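Local coordinates for protein prgH (Salmonella enterica subsp. enterica serovar Typhimurium, PDB 4G2S) that probably helps build the basal body of the SPI-1 type III secretion system, this fragment being an FHA-type domain of the protein, at residues 78-82 with 83-87. Residues are numbered along the deposited sequence; the frame is centred on the assembly and turned at random.
Sequences ELKEG and NSESR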
ATOM      1  N   GLU A  78      19.770   4.597 -22.443  1.00 22.68           N
ATOM      2  CA  GLU A  78      19.327   5.714 -21.608  1.00 24.86           C
ATOM      3  C   GLU A  78      18.159   6.416 -22.214  1.00 25.26           C
ATOM      4  O   GLU A  78      18.287   6.923 -23.327  1.00 24.34           O
ATOM      5  CB  GLU A  78      20.402   6.793 -21.509  1.00 29.13           C
ATOM      6  CG  GLU A  78      21.567   6.455 -20.684  1.00 33.78           C
ATOM      7  CD  GLU A  78      22.337   7.689 -20.190  1.00 38.10           C
ATOM      8  OE1 GLU A  78      21.985   8.886 -20.393  1.00 39.20           O
ATOM      9  OE2 GLU A  78      23.292   7.397 -19.517  1.00 42.56           O
ATOM     10  N   LEU A  79      17.053   6.559 -21.463  1.00 23.70           N
ATOM     11  CA  LEU A  79      15.796   7.139 -22.000  1.00 24.82           C
ATOM     12  C   LEU A  79      15.720   8.643 -21.823  1.00 29.31           C
ATOM     13  O   LEU A  79      15.747   9.127 -20.699  1.00 26.45           O
ATOM     14  CB  LEU A  79      14.584   6.492 -21.372  1.00 25.01           C
ATOM     15  CG  LEU A  79      14.594   4.952 -21.532  1.00 23.03           C
ATOM     16  CD1 LEU A  79      13.324   4.332 -20.935  1.00 23.60           C
ATOM     17  CD2 LEU A  79      14.824   4.398 -22.902  1.00 24.79           C
ATOM     18  N   LYS A  80      15.688   9.377 -22.941  1.00 33.45           N
ATOM     19  CA  LYS A  80      15.510  10.842 -22.946  1.00 36.38           C
ATOM     20  C   LYS A  80      14.140  11.243 -23.518  1.00 40.01           C
ATOM     21  O   LYS A  80      13.315  10.389 -23.821  1.00 34.56           O
ATOM     22  CB  LYS A  80      16.592  11.453 -23.805  1.00 41.26           C
ATOM     23  CG  LYS A  80      18.022  11.086 -23.376  1.00 44.68           C
ATOM     24  CD  LYS A  80      19.015  12.123 -23.920  1.00 51.82           C
ATOM     25  CE  LYS A  80      20.458  11.633 -23.886  1.00 55.07           C
ATOM     26  NZ  LYS A  80      20.867  11.143 -22.530  1.00 54.72           N
ATOM     27  N   GLU A  81      13.903  12.545 -23.713  1.00 43.06           N
ATOM     28  CA  GLU A  81      12.605  12.988 -24.233  1.00 50.29           C
ATOM     29  C   GLU A  81      12.387  12.459 -25.665  1.00 50.10           C
ATOM     30  O   GLU A  81      13.124  12.836 -26.609  1.00 52.39           O
ATOM     31  CB  GLU A  81      12.519  14.515 -24.265  1.00 59.77           C
ATOM     32  CG  GLU A  81      12.669  15.192 -22.901  1.00 65.89           C
ATOM     33  CD  GLU A  81      14.078  15.066 -22.304  1.00 68.87           C
ATOM     34  OE1 GLU A  81      15.077  14.914 -23.071  1.00 69.19           O
ATOM     35  OE2 GLU A  81      14.185  15.085 -21.051  1.00 72.32           O
ATOM     36  N   GLY A  82      11.388  11.593 -25.812  1.00 43.38           N
ATOM     37  CA  GLY A  82      10.977  11.064 -27.098  1.00 45.15           C
ATOM     38  C   GLY A  82      12.007  10.266 -27.873  1.00 41.72           C
ATOM     39  O   GLY A  82      11.800   9.989 -29.038  1.00 42.26           O
ATOM     40  N   ASN A  83      13.110   9.893 -27.228  1.00 38.98           N
ATOM     41  CA  ASN A  83      14.221   9.214 -27.903  1.00 41.20           C
ATOM     42  C   ASN A  83      15.013   8.430 -26.872  1.00 37.26           C
ATOM     43  O   ASN A  83      14.752   8.529 -25.693  1.00 38.75           O
ATOM     44  CB  ASN A  83      15.102  10.263 -28.609  1.00 44.94           C
ATOM     45  CG  ASN A  83      16.145   9.646 -29.534  1.00 49.07           C
ATOM     46  OD1 ASN A  83      15.928   8.545 -30.128  1.00 49.82           O
ATOM     47  ND2 ASN A  83      17.276  10.368 -29.707  1.00 47.45           N
ATOM     48  N   SER A  84      15.939   7.589 -27.317  1.00 35.13           N
ATOM     49  CA  SER A  84      16.832   6.909 -26.424  1.00 31.15           C
ATOM     50  C   SER A  84      18.267   6.994 -26.983  1.00 32.91           C
ATOM     51  O   SER A  84      18.422   7.334 -28.125  1.00 34.96           O
ATOM     52  CB  SER A  84      16.372   5.494 -26.235  1.00 31.29           C
ATOM     53  OG  SER A  84      16.397   4.753 -27.442  1.00 32.98           O
ATOM     54  N   GLU A  85      19.282   6.836 -26.119  1.00 28.63           N
ATOM     55  CA  GLU A  85      20.659   6.826 -26.534  1.00 30.31           C
ATOM     56  C   GLU A  85      21.311   5.578 -26.007  1.00 27.50           C
ATOM     57  O   GLU A  85      21.276   5.297 -24.781  1.00 26.06           O
ATOM     58  CB  GLU A  85      21.325   8.033 -25.930  1.00 35.85           C
ATOM     59  CG  GLU A  85      22.798   8.164 -26.144  1.00 43.30           C
ATOM     60  CD  GLU A  85      23.314   9.447 -25.479  1.00 49.43           C
ATOM     61  OE1 GLU A  85      22.648  10.508 -25.686  1.00 50.80           O
ATOM     62  OE2 GLU A  85      24.359   9.370 -24.755  1.00 50.78           O
ATOM     63  N   SER A  86      21.907   4.824 -26.890  1.00 27.49           N
ATOM     64  CA  SER A  86      22.442   3.565 -26.482  1.00 28.75           C
ATOM     65  C   SER A  86      23.962   3.613 -26.308  1.00 30.89           C
ATOM     66  O   SER A  86      24.668   4.358 -27.009  1.00 33.05           O
ATOM     67  CB  SER A  86      22.072   2.487 -27.484  1.00 30.55           C
ATOM     68  OG  SER A  86      22.770   2.708 -28.659  1.00 31.95           O
ATOM     69  N   ARG A  87      24.464   2.778 -25.417  1.00 31.59           N
ATOM     70  CA  ARG A  87      25.935   2.487 -25.373  1.00 37.51           C
ATOM     71  C   ARG A  87      26.176   1.047 -24.956  1.00 35.27           C
ATOM     72  O   ARG A  87      25.385   0.467 -24.213  1.00 34.59           O
ATOM     73  CB  ARG A  87      26.620   3.415 -24.375  1.00 40.79           C
ATOM     74  CG  ARG A  87      25.774   3.623 -23.149  1.00 40.91           C
ATOM     75  CD  ARG A  87      26.515   4.208 -21.948  1.00 48.12           C
ATOM     76  NE  ARG A  87      25.577   4.964 -21.099  1.00 45.38           N
ATOM     77  CZ  ARG A  87      25.842   5.337 -19.850  1.00 49.65           C
ATOM     78  NH1 ARG A  87      26.991   5.062 -19.265  1.00 53.97           N
ATOM     79  NH2 ARG A  87      24.934   6.001 -19.171  1.00 51.33           N
TER
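A tight beta hairpin, strands 74-80 and 83-88 joined by a two-residue loop, Glu81-Gly82, in a type II beta turn from Lys80 to Asn83, brings residues 78-82 against 83-87 and carries a salt-bridge network on one face. Lys80 and Asn83 close the turn: Lys80 N gives a hydrogen bond to Asn83 O at 3.0 Å, while the return bond from Asn83 N to Lys80 O is weak at 3.4 Å. Gly82 fills the third turn position with positive phi (61°), a conformation that glycine adopts readily. Two residues up the ladder, Glu78 and Glu85 form a hydrogen-bonded pair, with Glu78 N 2.9 Å from Glu85 O and Glu85 N 3.0 Å from Glu78 O. Glu78, Lys80 and Glu85 project from the same face. The lysine chain bends at its end (chi4 -53°), bringing NZ 3.3 Å from Glu78 OE1 in a salt bridge; a second, long one spans 3.7 Å from NZ to Glu85 OE1, while CE of the lysine lies nearer that oxygen. The ammonium between two carboxylates probably offsets their mutual repulsion. Glu78 OE2 and Arg87 NH2 appear to pair as a salt bridge near the guanidinium edge, but they are modelled too close together for the details to be trusted. Across the non-hydrogen-bonded pair on the reverse face, Leu79 CD2 packs on Ser84 CB at 3.8 Å. Arg87 NH2 also hydrogen-bonds Gln96 O, linking the network to strand 95-97, whose Val97 touches Glu78. Asn17 ND2 of a second subunit hydrogen-bonds Lys80 O, and Leu79 packs on Gly18 of that subunit. Within the chain, strand 83-88 is the outermost strand of the mixed sheet, and strand 74-80 lies between it and strand 63-67.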